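PDB 2H8O: geranyltranstransferase from Agrobacterium tumefaciens, which catalyses the transfer of a geranyl group from geranyl diphosphate to isopentenyl diphosphate, making farnesyl diphosphate. Local coordinates for the interface of chains A and B. Sequence-based numbering; all coordinates share one arbitrary frame. Chains: chain A/B, Geranyltranstransferase.

The interface of chains A and B. Residues chain A 124, 152-153, 156-157, 159-160; chain B 120, 124, 156, 159, 195, 198.
A:Asp156 and B:His124 meet tip to tip across the two-fold axis, a worked example of how a symmetric helix interface can place polar groups at its centre, with leucines packed alongside. Followed outward from helix 148-167, the aspartate first sets its CB against the phenol oxygen of B:Tyr120, 3.3 Å from OH. CG then lies anti to the carbonyl carbon (chi1 -72°), which sends the carboxylate toward the partner. Its OD1 accepts a hydrogen bond from A:His124 NE2 at 3.0 Å, the donor standing 38° out of the carboxylate plane, and makes a close donor-acceptor approach to B:His124 NE2, also at 3.0 Å. The B:His124 ring is only 15° from coplanar with this carboxylate. Because B:His124 NE2 also donates to B:Asp156 OD1, an N-H there could be shared between the two aspartates. OD2, the other oxygen, is crowded by B:His124 CD2 too closely for the exact ring placement to be trusted. It also lies at the edge of the B:Tyr120 ring, whose plane is almost perpendicular to the carboxylate, and binds water 2 at 2.9 Å. That water continues to B:Tyr120 OH and to B:Gln198 OE1, while water 1, 2.9 Å from A:Thr160 OG1, links that hydroxyl to B:Tyr120 OH. The threonine OG1 is itself held by A:Asp156 O at 2.7 Å. Beside this polar network, A:Leu159 and B:Leu159 touch tip to tip, CD2 to CD2 at 3.6 Å, and A:Leu153 packs against B:Gln198. Twin contacts with the chains exchanged complete the patch, which probably helps hold the dimer typical of this family and steadies helix 104-125 near its end at A:His124 and B:His124, immediately before the first aspartate-rich motif of the active site.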
# COMPACT_ATOMS: atom_id res chain seq x y z
N HIS A 124 -11.26 6.23 2.39
CA HIS A 124 -11.62 5.27 3.43
C HIS A 124 -12.23 5.95 4.66
O HIS A 124 -13.19 5.44 5.21
CB HIS A 124 -10.42 4.44 3.86
CG HIS A 124 -10.06 3.31 2.94
ND1 HIS A 124 -10.62 3.06 1.70
CD2 HIS A 124 -9.12 2.36 3.11
CE1 HIS A 124 -10.03 2.01 1.16
NE2 HIS A 124 -9.11 1.56 1.99
N ILE A 152 -13.87 1.32 -1.27
CA ILE A 152 -12.84 0.53 -0.58
C ILE A 152 -11.70 0.20 -1.54
O ILE A 152 -10.52 0.40 -1.22
CB ILE A 152 -13.43 -0.75 0.06
CG1 ILE A 152 -14.34 -0.39 1.23
CG2 ILE A 152 -12.32 -1.66 0.55
CD1 ILE A 152 -15.33 -1.50 1.60
N LEU A 153 -12.07 -0.29 -2.73
CA LEU A 153 -11.09 -0.71 -3.73
C LEU A 153 -10.34 0.50 -4.31
O LEU A 153 -9.16 0.39 -4.62
CB LEU A 153 -11.77 -1.52 -4.83
CG LEU A 153 -12.26 -2.88 -4.34
CD1 LEU A 153 -13.12 -3.48 -5.46
CD2 LEU A 153 -11.09 -3.79 -3.95
N ASP A 156 -7.79 1.40 -1.75
CA ASP A 156 -6.77 0.35 -1.76
C ASP A 156 -5.83 0.55 -2.96
O ASP A 156 -4.61 0.41 -2.87
CB ASP A 156 -7.42 -1.06 -1.84
CG ASP A 156 -8.11 -1.47 -0.55
OD1 ASP A 156 -7.94 -0.76 0.47
OD2 ASP A 156 -8.85 -2.50 -0.56
N SER A 157 -6.44 0.89 -4.09
CA SER A 157 -5.69 1.04 -5.33
C SER A 157 -4.81 2.31 -5.30
O SER A 157 -3.71 2.32 -5.82
CB SER A 157 -6.59 1.03 -6.55
OG SER A 157 -7.34 -0.19 -6.66
N LEU A 159 -3.57 3.69 -2.50
CA LEU A 159 -2.47 3.35 -1.58
C LEU A 159 -1.38 2.54 -2.32
O LEU A 159 -0.19 2.82 -2.21
CB LEU A 159 -3.01 2.61 -0.37
CG LEU A 159 -2.00 1.99 0.57
CD1 LEU A 159 -0.95 3.00 1.02
CD2 LEU A 159 -2.71 1.40 1.79
N THR A 160 -1.82 1.54 -3.09
CA THR A 160 -0.92 0.68 -3.85
C THR A 160 -0.14 1.52 -4.88
O THR A 160 1.06 1.38 -5.05
CB THR A 160 -1.69 -0.45 -4.55
OG1 THR A 160 -2.48 -1.16 -3.57
CG2 THR A 160 -0.72 -1.43 -5.22
N TYR B 120 -4.33 -8.93 3.58
CA TYR B 120 -5.08 -7.68 3.58
C TYR B 120 -6.27 -7.82 2.64
O TYR B 120 -7.37 -7.34 2.92
CB TYR B 120 -4.21 -6.46 3.17
CG TYR B 120 -4.61 -5.78 1.85
CD1 TYR B 120 -5.73 -4.97 1.77
CD2 TYR B 120 -3.82 -5.92 0.72
CE1 TYR B 120 -6.10 -4.35 0.58
CE2 TYR B 120 -4.17 -5.32 -0.47
CZ TYR B 120 -5.30 -4.52 -0.53
OH TYR B 120 -5.69 -3.88 -1.71
N HIS B 124 -10.35 -7.15 3.61
CA HIS B 124 -11.27 -6.25 2.92
C HIS B 124 -12.37 -7.00 2.17
O HIS B 124 -13.51 -6.58 2.19
CB HIS B 124 -10.53 -5.34 1.95
CG HIS B 124 -9.84 -4.16 2.58
ND1 HIS B 124 -9.70 -3.93 3.93
CD2 HIS B 124 -9.20 -3.14 1.97
CE1 HIS B 124 -9.00 -2.82 4.12
NE2 HIS B 124 -8.68 -2.32 2.94
N ASP B 156 -5.64 -1.98 5.48
CA ASP B 156 -4.85 -0.84 4.98
C ASP B 156 -3.42 -0.94 5.53
O ASP B 156 -2.42 -0.71 4.83
CB ASP B 156 -5.47 0.51 5.41
CG ASP B 156 -6.76 0.83 4.67
OD1 ASP B 156 -7.08 0.12 3.69
OD2 ASP B 156 -7.47 1.80 5.09
N LEU B 159 -1.47 -3.90 3.90
CA LEU B 159 -1.03 -3.50 2.55
C LEU B 159 0.22 -2.59 2.65
O LEU B 159 1.20 -2.77 1.93
CB LEU B 159 -2.17 -2.83 1.81
CG LEU B 159 -1.84 -2.15 0.49
CD1 LEU B 159 -1.10 -3.09 -0.45
CD2 LEU B 159 -3.12 -1.65 -0.17
N ALA B 195 -6.59 -5.65 -7.24
CA ALA B 195 -7.69 -4.75 -6.86
C ALA B 195 -8.63 -4.51 -8.03
O ALA B 195 -9.85 -4.51 -7.89
CB ALA B 195 -7.17 -3.41 -6.28
N GLN B 198 -10.78 -7.52 -8.53
CA GLN B 198 -11.89 -7.57 -7.58
C GLN B 198 -13.00 -6.66 -8.05
O GLN B 198 -14.17 -7.03 -7.99
CB GLN B 198 -11.44 -7.14 -6.19
CG GLN B 198 -10.39 -8.00 -5.61
CD GLN B 198 -9.89 -7.46 -4.30
OE1 GLN B 198 -8.86 -6.77 -4.23
NE2 GLN B 198 -10.63 -7.74 -3.24
O HOH W 1 -3.73 -3.74 -3.60
O HOH W 2 -8.30 -4.68 -2.33